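Local coordinates for protein Non-ribosomal peptide synthetase (Streptomyces halstedii, PDB 3WV4) that belongs to the AMP-binding (ANL) enzyme superfamily, represented by an N-terminal fragment of a non-ribosomal peptide synthetase built from helix-covered beta-sheets, at residues A85-K90 with Y113-R118; L145-D150 with D169-D174; K275-S280 with P307-F312; T283-P286 with S290-S293; E373-D378 with A420-T425. All coordinates share one frame; numbering follows the deposited sequence.

Interaction 1 of 5, residues A85-K90 with Y113-R118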
# COMPACT_ATOMS: atom_id res chain seq x y z
N ALA A 85 2.65 19.55 12.16
CA ALA A 85 3.08 20.54 13.16
C ALA A 85 3.53 19.84 14.41
O ALA A 85 4.45 20.28 15.06
CB ALA A 85 1.96 21.49 13.50
N TRP A 86 2.91 18.72 14.73
CA TRP A 86 3.36 17.94 15.84
C TRP A 86 4.76 17.41 15.59
O TRP A 86 5.57 17.38 16.51
CB TRP A 86 2.40 16.77 16.05
CG TRP A 86 2.63 15.99 17.24
CD1 TRP A 86 2.10 16.21 18.47
CD2 TRP A 86 3.36 14.76 17.32
NE1 TRP A 86 2.51 15.22 19.35
CE2 TRP A 86 3.29 14.32 18.68
CE3 TRP A 86 4.13 14.03 16.40
CZ2 TRP A 86 3.91 13.16 19.12
CZ3 TRP A 86 4.74 12.85 16.84
CH2 TRP A 86 4.66 12.44 18.19
N LEU A 87 5.03 16.89 14.39
CA LEU A 87 6.38 16.47 14.09
C LEU A 87 7.33 17.63 14.27
O LEU A 87 8.36 17.50 14.92
CB LEU A 87 6.48 15.93 12.66
CG LEU A 87 5.77 14.59 12.43
CD1 LEU A 87 5.83 14.19 10.97
CD2 LEU A 87 6.36 13.51 13.31
N ASP A 88 6.99 18.78 13.71
CA ASP A 88 7.83 19.96 13.82
C ASP A 88 8.08 20.28 15.31
O ASP A 88 9.20 20.59 15.70
CB ASP A 88 7.15 21.15 13.14
CG ASP A 88 7.09 21.01 11.61
OD1 ASP A 88 7.97 20.33 11.06
OD2 ASP A 88 6.15 21.61 10.99
N GLY A 89 7.03 20.18 16.11
CA GLY A 89 7.10 20.47 17.56
C GLY A 89 8.05 19.54 18.27
O GLY A 89 8.71 19.94 19.20
N LYS A 90 8.15 18.31 17.80
CA LYS A 90 9.05 17.32 18.42
C LYS A 90 10.44 17.35 17.80
O LYS A 90 11.29 16.56 18.17
CB LYS A 90 8.46 15.92 18.22
CG LYS A 90 7.17 15.68 18.98
CD LYS A 90 7.49 15.41 20.44
CE LYS A 90 6.25 15.08 21.24
NZ LYS A 90 5.65 16.34 21.71
N TYR A 113 0.38 10.83 5.94
CA TYR A 113 0.47 12.03 5.10
C TYR A 113 1.21 13.18 5.77
O TYR A 113 2.00 13.89 5.10
CB TYR A 113 -0.90 12.47 4.65
CG TYR A 113 -1.44 11.68 3.45
CD1 TYR A 113 -0.70 11.54 2.26
CD2 TYR A 113 -2.68 11.07 3.51
CE1 TYR A 113 -1.18 10.80 1.19
CE2 TYR A 113 -3.15 10.32 2.44
CZ TYR A 113 -2.38 10.20 1.29
OH TYR A 113 -2.87 9.53 0.22
N GLY A 114 0.99 13.36 7.08
CA GLY A 114 1.62 14.48 7.78
C GLY A 114 3.12 14.27 7.78
O GLY A 114 3.91 15.23 7.66
N ALA A 115 3.54 13.00 7.89
CA ALA A 115 4.97 12.69 7.82
C ALA A 115 5.55 12.90 6.45
O ALA A 115 6.67 13.43 6.30
CB ALA A 115 5.21 11.29 8.24
N CYS A 116 4.82 12.52 5.42
CA CYS A 116 5.30 12.76 4.06
C CYS A 116 5.53 14.28 3.77
O CYS A 116 6.55 14.65 3.11
CB CYS A 116 4.30 12.19 3.06
SG CYS A 116 4.39 10.39 2.90
N ARG A 117 4.59 15.11 4.26
CA ARG A 117 4.61 16.57 4.05
C ARG A 117 5.82 17.22 4.71
O ARG A 117 6.08 18.40 4.45
CB ARG A 117 3.39 17.23 4.66
CG ARG A 117 2.09 17.01 3.94
CD ARG A 117 0.94 17.68 4.69
NE ARG A 117 0.95 19.11 4.40
CZ ARG A 117 1.37 20.07 5.23
NH1 ARG A 117 1.79 19.81 6.49
NH2 ARG A 117 1.32 21.32 4.78
N ARG A 118 6.50 16.49 5.59
CA ARG A 118 7.72 16.97 6.22
C ARG A 118 8.94 16.22 5.78
O ARG A 118 9.99 16.35 6.40
CB ARG A 118 7.58 16.93 7.77
CG ARG A 118 6.57 17.96 8.26
CD ARG A 118 7.08 19.38 7.99
NE ARG A 118 6.13 20.45 8.35
CZ ARG A 118 5.36 21.12 7.49
NH1 ARG A 118 5.34 20.82 6.19
NH2 ARG A 118 4.56 22.06 7.94

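Interaction 2 of 5, residues L145-D150 with D169-D174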
# COMPACT_ATOMS: atom_id res chain seq x y z
N LEU A 145 11.23 8.36 17.00
CA LEU A 145 10.15 8.08 17.94
C LEU A 145 9.22 7.02 17.42
O LEU A 145 9.39 6.49 16.33
CB LEU A 145 9.38 9.34 18.29
CG LEU A 145 8.72 10.15 17.17
CD1 LEU A 145 7.37 9.57 16.81
CD2 LEU A 145 8.55 11.59 17.65
N VAL A 146 8.31 6.62 18.28
CA VAL A 146 7.49 5.48 18.02
C VAL A 146 6.08 5.81 18.41
O VAL A 146 5.85 6.37 19.49
CB VAL A 146 7.93 4.25 18.84
CG1 VAL A 146 6.96 3.09 18.66
CG2 VAL A 146 9.35 3.82 18.46
N ILE A 147 5.13 5.45 17.54
CA ILE A 147 3.74 5.69 17.86
C ILE A 147 3.01 4.37 18.02
O ILE A 147 3.06 3.52 17.11
CB ILE A 147 3.09 6.54 16.76
CG1 ILE A 147 3.74 7.92 16.81
CG2 ILE A 147 1.58 6.64 16.99
CD1 ILE A 147 3.55 8.72 15.58
N ALA A 148 2.31 4.22 19.14
CA ALA A 148 1.62 2.98 19.52
C ALA A 148 0.13 3.21 19.54
O ALA A 148 -0.35 4.34 19.61
CB ALA A 148 2.08 2.54 20.92
N GLU A 149 -0.60 2.12 19.60
CA GLU A 149 -2.02 2.10 19.53
C GLU A 149 -2.74 2.56 20.83
O GLU A 149 -3.84 3.04 20.78
CB GLU A 149 -2.45 0.66 19.19
CG GLU A 149 -3.96 0.43 19.17
CD GLU A 149 -4.31 -0.98 18.76
OE1 GLU A 149 -5.45 -1.17 18.31
OE2 GLU A 149 -3.44 -1.86 18.86
N ASP A 150 -2.13 2.29 21.98
CA ASP A 150 -2.75 2.57 23.27
C ASP A 150 -1.66 2.47 24.30
O ASP A 150 -0.51 2.21 23.95
CB ASP A 150 -3.92 1.65 23.60
CG ASP A 150 -3.52 0.18 23.70
OD1 ASP A 150 -2.39 -0.16 24.04
OD2 ASP A 150 -4.37 -0.69 23.46
N ASP A 169 -3.83 8.12 21.24
CA ASP A 169 -4.85 8.93 21.92
C ASP A 169 -4.23 10.11 22.60
O ASP A 169 -4.63 11.25 22.40
CB ASP A 169 -5.50 8.08 22.98
CG ASP A 169 -5.98 6.75 22.42
OD1 ASP A 169 -6.98 6.77 21.65
OD2 ASP A 169 -5.30 5.69 22.69
N SER A 170 -3.24 9.87 23.44
CA SER A 170 -2.67 10.95 24.16
C SER A 170 -2.23 12.01 23.14
O SER A 170 -2.65 13.19 23.22
CB SER A 170 -1.56 10.48 25.10
OG SER A 170 -0.28 10.63 24.52
N LEU A 171 -1.40 11.62 22.17
CA LEU A 171 -0.87 12.64 21.26
C LEU A 171 -1.92 13.24 20.36
O LEU A 171 -1.75 14.35 19.88
CB LEU A 171 0.28 12.17 20.39
CG LEU A 171 -0.06 11.35 19.14
CD1 LEU A 171 -0.24 12.25 17.92
CD2 LEU A 171 1.01 10.32 18.87
N TRP A 172 -3.02 12.54 20.11
CA TRP A 172 -4.09 13.11 19.31
C TRP A 172 -4.70 14.34 19.96
O TRP A 172 -5.14 15.22 19.27
CB TRP A 172 -5.17 12.08 18.92
CG TRP A 172 -5.76 12.41 17.56
CD1 TRP A 172 -7.02 12.86 17.30
CD2 TRP A 172 -5.08 12.33 16.30
NE1 TRP A 172 -7.16 13.08 15.95
CE2 TRP A 172 -5.97 12.77 15.32
CE3 TRP A 172 -3.78 11.96 15.91
CZ2 TRP A 172 -5.63 12.84 13.97
CZ3 TRP A 172 -3.44 12.01 14.57
CH2 TRP A 172 -4.35 12.45 13.62
N ALA A 173 -4.71 14.42 21.30
CA ALA A 173 -5.21 15.64 21.95
C ALA A 173 -4.49 16.87 21.43
O ALA A 173 -5.11 17.89 21.11
CB ALA A 173 -5.07 15.55 23.48
N ASP A 174 -3.17 16.77 21.38
CA ASP A 174 -2.34 17.86 20.85
C ASP A 174 -2.61 18.12 19.40
O ASP A 174 -2.64 19.28 19.00
CB ASP A 174 -0.85 17.53 21.03
CG ASP A 174 -0.46 17.45 22.50
OD1 ASP A 174 -1.13 18.14 23.33
OD2 ASP A 174 0.49 16.69 22.81

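Interaction 3 of 5, residues K275-S280 with P307-F312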
# COMPACT_ATOMS: atom_id res chain seq x y z
N LYS A 275 -23.12 -7.83 4.70
CA LYS A 275 -23.90 -6.69 5.10
C LYS A 275 -23.07 -5.41 5.05
O LYS A 275 -23.44 -4.43 4.39
CB LYS A 275 -24.43 -6.93 6.51
CG LYS A 275 -25.50 -5.97 6.97
CD LYS A 275 -25.73 -6.14 8.47
CE LYS A 275 -27.01 -5.46 8.89
NZ LYS A 275 -27.24 -5.61 10.36
N SER A 276 -21.93 -5.41 5.73
CA SER A 276 -21.03 -4.27 5.68
C SER A 276 -20.78 -3.81 4.23
O SER A 276 -20.80 -2.62 3.93
CB SER A 276 -19.70 -4.62 6.35
OG SER A 276 -19.91 -5.59 7.37
N LEU A 277 -20.53 -4.76 3.33
CA LEU A 277 -20.25 -4.41 1.97
C LEU A 277 -21.40 -3.69 1.33
O LEU A 277 -21.21 -2.64 0.73
CB LEU A 277 -19.91 -5.64 1.14
CG LEU A 277 -18.55 -6.21 1.56
CD1 LEU A 277 -18.35 -7.64 1.04
CD2 LEU A 277 -17.47 -5.34 0.96
N ARG A 278 -22.57 -4.29 1.45
CA ARG A 278 -23.79 -3.75 0.86
C ARG A 278 -24.13 -2.39 1.44
O ARG A 278 -24.40 -1.42 0.70
CB ARG A 278 -24.97 -4.74 1.01
CG ARG A 278 -26.35 -4.18 0.57
CD ARG A 278 -27.53 -5.05 1.02
NE ARG A 278 -27.09 -6.45 1.14
CZ ARG A 278 -27.11 -7.17 2.26
NH1 ARG A 278 -27.60 -6.70 3.40
NH2 ARG A 278 -26.66 -8.42 2.20
N GLU A 279 -24.14 -2.32 2.76
CA GLU A 279 -24.50 -1.09 3.43
C GLU A 279 -23.50 0.04 3.22
O GLU A 279 -23.86 1.19 3.35
CB GLU A 279 -24.74 -1.36 4.93
CG GLU A 279 -26.00 -2.21 5.14
CD GLU A 279 -26.41 -2.37 6.60
OE1 GLU A 279 -25.71 -1.80 7.47
OE2 GLU A 279 -27.43 -3.07 6.86
N SER A 280 -22.23 -0.28 2.93
CA SER A 280 -21.23 0.78 2.65
C SER A 280 -21.36 1.21 1.19
O SER A 280 -20.82 2.20 0.79
CB SER A 280 -19.84 0.25 2.99
OG SER A 280 -19.49 -0.85 2.15
N PRO A 307 -24.80 -5.89 -4.60
CA PRO A 307 -24.80 -5.53 -6.05
C PRO A 307 -23.92 -4.33 -6.44
O PRO A 307 -23.58 -4.21 -7.58
CB PRO A 307 -26.30 -5.21 -6.33
CG PRO A 307 -26.86 -4.83 -4.95
CD PRO A 307 -26.16 -5.80 -4.02
N THR A 308 -23.53 -3.47 -5.51
CA THR A 308 -22.65 -2.35 -5.87
C THR A 308 -21.20 -2.75 -6.23
O THR A 308 -20.53 -2.02 -6.91
CB THR A 308 -22.62 -1.33 -4.74
OG1 THR A 308 -22.18 -2.01 -3.54
CG2 THR A 308 -24.03 -0.72 -4.54
N LEU A 309 -20.75 -3.92 -5.77
CA LEU A 309 -19.41 -4.43 -6.05
C LEU A 309 -19.15 -4.65 -7.55
O LEU A 309 -19.85 -5.42 -8.20
CB LEU A 309 -19.20 -5.72 -5.31
CG LEU A 309 -18.80 -5.52 -3.85
CD1 LEU A 309 -18.74 -6.86 -3.21
CD2 LEU A 309 -17.43 -4.84 -3.70
N ARG A 310 -18.13 -3.95 -8.06
CA ARG A 310 -17.72 -4.03 -9.45
C ARG A 310 -16.33 -4.62 -9.71
O ARG A 310 -16.01 -5.01 -10.85
CB ARG A 310 -17.85 -2.65 -10.12
CG ARG A 310 -16.72 -1.66 -9.86
CD ARG A 310 -17.05 -0.29 -10.51
NE ARG A 310 -15.94 0.64 -10.36
CZ ARG A 310 -14.88 0.71 -11.18
NH1 ARG A 310 -14.78 -0.05 -12.24
NH2 ARG A 310 -13.93 1.57 -10.96
N MET A 311 -15.49 -4.72 -8.69
CA MET A 311 -14.15 -5.31 -8.89
C MET A 311 -13.57 -5.86 -7.62
O MET A 311 -13.72 -5.24 -6.56
CB MET A 311 -13.15 -4.27 -9.43
CG MET A 311 -11.87 -4.86 -10.01
SD MET A 311 -10.80 -3.62 -10.75
CE MET A 311 -11.87 -2.99 -12.05
N PHE A 312 -13.00 -7.05 -7.75
CA PHE A 312 -12.14 -7.65 -6.78
C PHE A 312 -10.73 -7.69 -7.34
O PHE A 312 -10.54 -8.14 -8.49
CB PHE A 312 -12.53 -9.10 -6.52
CG PHE A 312 -13.89 -9.25 -5.95
CD1 PHE A 312 -14.11 -9.03 -4.60
CD2 PHE A 312 -14.97 -9.59 -6.77
CE1 PHE A 312 -15.39 -9.15 -4.07
CE2 PHE A 312 -16.26 -9.69 -6.24
CZ PHE A 312 -16.47 -9.46 -4.87

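Interaction 4 of 5, residues T283-P286 with S290-S293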
# COMPACT_ATOMS: atom_id res chain seq x y z
N THR A 283 -17.82 -0.55 -3.88
CA THR A 283 -17.65 -0.88 -5.26
C THR A 283 -16.39 -1.64 -5.59
O THR A 283 -16.39 -2.43 -6.54
CB THR A 283 -17.71 0.38 -6.13
OG1 THR A 283 -16.65 1.26 -5.74
CG2 THR A 283 -19.08 1.10 -5.93
N MET A 284 -15.31 -1.40 -4.86
CA MET A 284 -14.03 -2.06 -5.12
C MET A 284 -13.56 -2.73 -3.86
O MET A 284 -13.70 -2.15 -2.80
CB MET A 284 -12.98 -1.05 -5.52
CG MET A 284 -13.40 -0.04 -6.58
SD MET A 284 -13.30 -0.71 -8.23
CE MET A 284 -11.57 -0.67 -8.59
N MET A 285 -13.04 -3.95 -3.95
CA MET A 285 -12.63 -4.71 -2.78
C MET A 285 -11.35 -5.43 -3.06
O MET A 285 -11.33 -6.41 -3.82
CB MET A 285 -13.68 -5.75 -2.43
CG MET A 285 -13.40 -6.47 -1.13
SD MET A 285 -14.62 -7.70 -0.65
CE MET A 285 -13.83 -8.18 0.90
N PRO A 286 -10.28 -4.98 -2.45
CA PRO A 286 -9.07 -5.81 -2.63
C PRO A 286 -9.24 -7.07 -1.80
O PRO A 286 -9.83 -7.01 -0.71
CB PRO A 286 -7.92 -4.91 -2.11
CG PRO A 286 -8.59 -3.84 -1.32
CD PRO A 286 -9.98 -3.66 -1.86
N SER A 290 -7.89 -16.21 1.05
CA SER A 290 -8.56 -16.57 2.28
C SER A 290 -9.80 -15.68 2.48
O SER A 290 -10.88 -16.20 2.69
CB SER A 290 -7.62 -16.57 3.48
OG SER A 290 -7.33 -15.23 3.87
N LEU A 291 -9.66 -14.37 2.31
CA LEU A 291 -10.82 -13.48 2.34
C LEU A 291 -11.88 -13.76 1.24
O LEU A 291 -13.09 -13.63 1.48
CB LEU A 291 -10.36 -12.02 2.24
CG LEU A 291 -11.42 -10.94 2.44
CD1 LEU A 291 -12.21 -11.16 3.71
CD2 LEU A 291 -10.76 -9.55 2.48
N ALA A 292 -11.45 -14.10 0.04
CA ALA A 292 -12.41 -14.43 -1.03
C ALA A 292 -13.31 -15.67 -0.71
O ALA A 292 -14.54 -15.63 -0.91
CB ALA A 292 -11.68 -14.62 -2.32
N SER A 293 -12.70 -16.77 -0.24
CA SER A 293 -13.44 -18.00 0.14
C SER A 293 -14.43 -17.71 1.26
O SER A 293 -15.57 -18.12 1.18
CB SER A 293 -12.51 -19.08 0.68
OG SER A 293 -11.31 -19.09 -0.02

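Interaction 5 of 5, residues E373-D378 with A420-T425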
# COMPACT_ATOMS: atom_id res chain seq x y z
N GLU A 373 11.53 -8.18 -18.40
CA GLU A 373 12.35 -9.04 -19.30
C GLU A 373 12.70 -10.32 -18.61
O GLU A 373 12.98 -10.34 -17.39
CB GLU A 373 13.64 -8.36 -19.70
CG GLU A 373 13.48 -7.11 -20.54
CD GLU A 373 14.60 -6.15 -20.27
OE1 GLU A 373 14.83 -5.82 -19.07
OE2 GLU A 373 15.28 -5.76 -21.23
N ILE A 374 12.73 -11.38 -19.41
CA ILE A 374 13.09 -12.69 -18.93
C ILE A 374 14.58 -12.93 -19.28
O ILE A 374 14.93 -12.90 -20.45
CB ILE A 374 12.22 -13.74 -19.61
CG1 ILE A 374 10.72 -13.45 -19.45
CG2 ILE A 374 12.50 -15.12 -19.06
CD1 ILE A 374 10.24 -13.37 -18.02
N LEU A 375 15.44 -13.13 -18.28
CA LEU A 375 16.90 -13.31 -18.51
C LEU A 375 17.39 -14.76 -18.32
O LEU A 375 16.83 -15.48 -17.48
CB LEU A 375 17.66 -12.42 -17.55
CG LEU A 375 17.39 -10.92 -17.74
CD1 LEU A 375 18.42 -10.06 -17.00
CD2 LEU A 375 17.35 -10.54 -19.22
N ASP A 376 18.39 -15.20 -19.11
CA ASP A 376 19.04 -16.53 -18.93
C ASP A 376 20.01 -16.48 -17.77
O ASP A 376 20.16 -15.45 -17.12
CB ASP A 376 19.75 -17.07 -20.22
CG ASP A 376 20.96 -16.20 -20.70
OD1 ASP A 376 21.80 -15.80 -19.88
OD2 ASP A 376 21.07 -15.94 -21.92
N GLU A 377 20.68 -17.61 -17.53
CA GLU A 377 21.69 -17.71 -16.48
C GLU A 377 22.77 -16.62 -16.56
O GLU A 377 23.27 -16.15 -15.56
CB GLU A 377 22.35 -19.09 -16.57
CG GLU A 377 23.19 -19.49 -15.36
CD GLU A 377 24.27 -20.52 -15.71
OE1 GLU A 377 24.53 -21.43 -14.89
OE2 GLU A 377 24.85 -20.42 -16.82
N ASP A 378 23.12 -16.25 -17.79
CA ASP A 378 24.16 -15.27 -18.05
C ASP A 378 23.66 -13.86 -18.15
O ASP A 378 24.44 -12.94 -18.40
CB ASP A 378 24.88 -15.64 -19.34
CG ASP A 378 25.61 -16.97 -19.24
OD1 ASP A 378 26.37 -17.16 -18.27
OD2 ASP A 378 25.41 -17.82 -20.14
N ALA A 420 19.74 -0.39 -8.00
CA ALA A 420 20.07 -0.17 -9.39
C ALA A 420 18.83 -0.36 -10.22
O ALA A 420 17.75 -0.67 -9.71
CB ALA A 420 21.13 -1.14 -9.82
N MET A 421 19.00 -0.14 -11.52
CA MET A 421 17.91 -0.00 -12.44
C MET A 421 17.25 -1.32 -12.87
O MET A 421 16.24 -1.24 -13.52
CB MET A 421 18.35 0.83 -13.68
CG MET A 421 19.33 0.11 -14.61
SD MET A 421 20.07 1.09 -15.95
CE MET A 421 21.30 2.09 -15.10
N ARG A 422 17.77 -2.51 -12.55
CA ARG A 422 17.07 -3.75 -12.92
C ARG A 422 16.82 -4.62 -11.73
O ARG A 422 17.76 -5.03 -11.04
CB ARG A 422 17.79 -4.54 -14.00
CG ARG A 422 17.26 -5.97 -14.19
CD ARG A 422 17.23 -6.41 -15.65
NE ARG A 422 18.29 -5.80 -16.44
CZ ARG A 422 18.20 -5.50 -17.73
NH1 ARG A 422 17.08 -5.74 -18.39
NH2 ARG A 422 19.24 -4.94 -18.35
N LEU A 423 15.55 -4.87 -11.45
CA LEU A 423 15.20 -5.73 -10.31
C LEU A 423 15.16 -7.15 -10.76
O LEU A 423 14.44 -7.49 -11.70
CB LEU A 423 13.82 -5.37 -9.74
CG LEU A 423 13.27 -6.33 -8.70
CD1 LEU A 423 14.09 -6.22 -7.43
CD2 LEU A 423 11.77 -6.09 -8.48
N HIS A 424 15.90 -8.00 -10.06
CA HIS A 424 15.89 -9.44 -10.30
C HIS A 424 15.04 -10.07 -9.22
O HIS A 424 15.40 -10.02 -8.04
CB HIS A 424 17.33 -9.99 -10.23
CG HIS A 424 18.19 -9.55 -11.38
ND1 HIS A 424 18.58 -10.39 -12.39
CD2 HIS A 424 18.72 -8.34 -11.67
CE1 HIS A 424 19.31 -9.72 -13.26
NE2 HIS A 424 19.41 -8.47 -12.85
N THR A 425 13.92 -10.67 -9.61
CA THR A 425 12.91 -11.06 -8.64
C THR A 425 13.16 -12.39 -7.94
O THR A 425 12.54 -12.69 -6.92
CB THR A 425 11.55 -11.23 -9.33
OG1 THR A 425 11.62 -12.35 -10.22
CG2 THR A 425 11.15 -9.93 -10.10

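Interaction 1 of 5, residues A85-K90 with Y113-R118
The carboxylate of Asp88 meets the guanidinium of Arg118 at its edge, the two flat groups lying nearly coplanar, 12° apart. Asp88 OD2 takes Arg118 NE at 2.9 Å on its syn lone pair, through a fairly straight N-H (163°) and close to the guanidinium plane, which makes the pair a salt bridge. Arg118 NH2 adds a weak, long bond to the same oxygen at 3.5 Å. Two other directions of the guanidinium are also used: NH2 is held by the backbone O of Glu186, and NH1 reaches Arg117 O at 3.1 Å, coming from above that carbonyl's plane. The rotation of the group is thus fixed from several sides. A bend at chi2 (-66°) turns the arginine chain so that it crosses Asp88 at about a right angle. A third flat group, the indole of Trp86, carries Lys90 CG over the centre of one face and leans away from this contact toward helix 168-180.

The segments cover the C-terminal ends of helices 73-89 and 106-116 and the residues that follow. The second of these helices connects strands 97-101 and 121-124, neighbours in a four-stranded parallel sheet, in a beta-alpha-beta crossover. Where the helices approach each other, Gly114 and Ala115 present little bulk, and the long side chain of Leu87 fills in from the other helix. Its CD1 rests 3.6 Å from Ala115 CA and 4.0 Å from Ala115 CB, with Gly114 O beside it. That carbonyl oxygen also accepts a hydrogen bond from Ser84 OG, one turn before Leu87.

Interaction 2 of 5, residues L145-D150 with D169-D174
Asp150, which touches Asp169 across the contact, has its OD1 gripped twice, by the backbone N of Ala153 and by Thr152 OG1. It is the N-cap of helix 151-160, and a short acid suits that place because its carboxylate can fold back onto a backbone N-H of the first turn. That helix joins parallel neighbours 145-148 and 165-167 in a beta-alpha-beta crossover, and helix 168-180 follows directly. Alternate residues of the first strand serve opposite faces of the sheet: Val146 and Ala148 pack on helix 151-160, whereas Ile147 meets helix 168-180.

Near the open end of the contact, Asp169 OD2 comes within 3.6 Å of Glu149 O and 4.1 Å of Asp150 CA without a hydrogen bond between the segments. The like-charged Asp150 OD2 and Asp169 OD2 stay 6.5 Å apart, which should ease their repulsion, while the exposed position suits Asp169.

Farther in, the contact turns apolar. Leu171 has the less common chi1 of 80°, with CG wedged against both backbone neighbours of CA, and its branch crosses Ile147 at about a right angle. Phe83 of helix 73-89 packs on both residues, and Trp86 packs on Leu171. The beta-branched Ile147 offers two carbons to one methyl: Leu171 CD2 sits 4.2 Å from Ile147 CG2 and equally far from Ile147 CG1.

Interaction 3 of 5, residues K275-S280 with P307-F312
Leu277 and Leu309 adopt closely similar torsions: each CG lies beside its own backbone N (chi1 -69° and -82°), and each CD1 continues the chain in extended form. Both side chains set out toward the opposing segment, and this shape carries the two CD1 methyls to 4.3 Å from each other. Leucine suits both places, being long enough to bridge backbones whose CA atoms stay 8.1 Å apart.

The contact sets helix 273-280 against the loop that leads into strand 311-314, an inner strand of the large mixed sheet. Phe238 and Ala282 pack on Leu277, and Phe331 packs on Leu309, so the leucine pair belongs to a wider apolar layer.

Polar groups mark the margin. Thr308 OG1 is 4.4 Å from Leu277 O, too far for a bond, and is instead hydrogen-bonded to Ala282 O in the turn after the helix. A small hydroxyl residue fits here, tying the incoming loop to that turn. On the helix, Ser280 OG lies 2.8 Å from Ser276 O and 2.9 Å from Leu277 O, back along the helix. The guanidinium of Arg278 bonds to Gly305 O and forms a salt bridge with Asp302.

With no hydrogen bond or salt bridge between the segments, their mutual hold is loose van der Waals packing of leucines, while the polar side chains secure the flanking turns through neighbours.

Interaction 4 of 5, residues T283-P286 with S290-S293
Leu291 and Met285 account for most of the buried surface, meeting end to end between a strand and the helix that follows it. Met285 leaves the strand with CG anti to the backbone N (chi1 -173°) and stays extended through SD, so its CE methyl is projected as far as the chain allows. That methyl stops 3.7 Å from Leu291 CD2 and 4.0 Å from Leu291 CG. The leucine approaches from the helix with its branched end foremost, the two side chains reaching toward each other tip to tip. An unbranched methionine suits the strand, since it can span the gap between two backbones whose nearest CA atoms, of Pro286 and Leu291, are 9.3 Å apart.

Strand 284-287, helix 289-300 and strand 311-314 form a beta-alpha-beta unit, and the contact holds the helix over its own first strand. Phe312 of the second strand and Leu277 of helix 273-280 also lie against Met285, while Leu273 touches Leu291.

Pro286 contributes less. Its CB points away, and its ring packs on the other side against Phe247 and Lys251 of helix 246-258; toward the helix it offers its carbonyl O, 4.2 Å from Leu291 CD2.

No polar bond crosses between the segments. With no such bond to set a direction, the seam rests on the close fit of the methionine CE methyl to the leucine branch and on the burial of both.

Interaction 5 of 5, residues E373-D378 with A420-T425
Arg422 starts from the strand with its CB pointing toward Leu375 and its CG anti to the backbone N (chi1 167°); bends at chi2 and chi3 then bring the chain over Thr391 toward strand 371-375. Its CD lies 4.1 Å from Leu375 CD1, a methyl that also sits over one face of the guanidinium, 4.3 Å from Arg422 NE. At the tip, NH1 meets Glu373 OE1 at the guanidinium edge as a salt bridge; the modelled separation is too short, so its exact geometry is doubtful.

These residues stand on strands 371-375 and 422-425, each antiparallel to strand 388-393, which runs between them in the large mixed sheet. The axes of strands 373-375 and 422-425 come no closer than 9.6 Å and their directions differ by 63°, so only side chains span the gap. Arginine suits such a place, since its long carbon chain packs while its charged end can approach the acid of Glu373 where both side chains are partly exposed.

Leu375, the buried member, turns the same CD1 to the imidazole of His424, 3.9 Å from its CE1, the side chains crossing at about a right angle. On the same ring, His424 ND1 is hydrogen-bonded to Glu389 OE1.

How the interactions relate
The five contacts follow the layered build of the fold. Interactions 1 and 2 adjoin around the four-stranded parallel sheet, their centres 14 Å apart, and Trp86 links them: its NE1 lies 3.9 Å from Leu171 CB and its CH2 lies 4.0 Å from Leu145 CD2. Interactions 3 and 4 also touch, with centres 10 Å apart, because strands 284-287 and 311-314 are neighbours; Met311 O and Met285 N, 3.0 Å apart, probably share a hydrogen bond. Interaction 4 lies on the opposite side of the chain's centre from interaction 1, about 34 Å away between centres. Interaction 5 reaches the same large sheet as 3 and 4, yet its centre is about 32 Å from that of interaction 4.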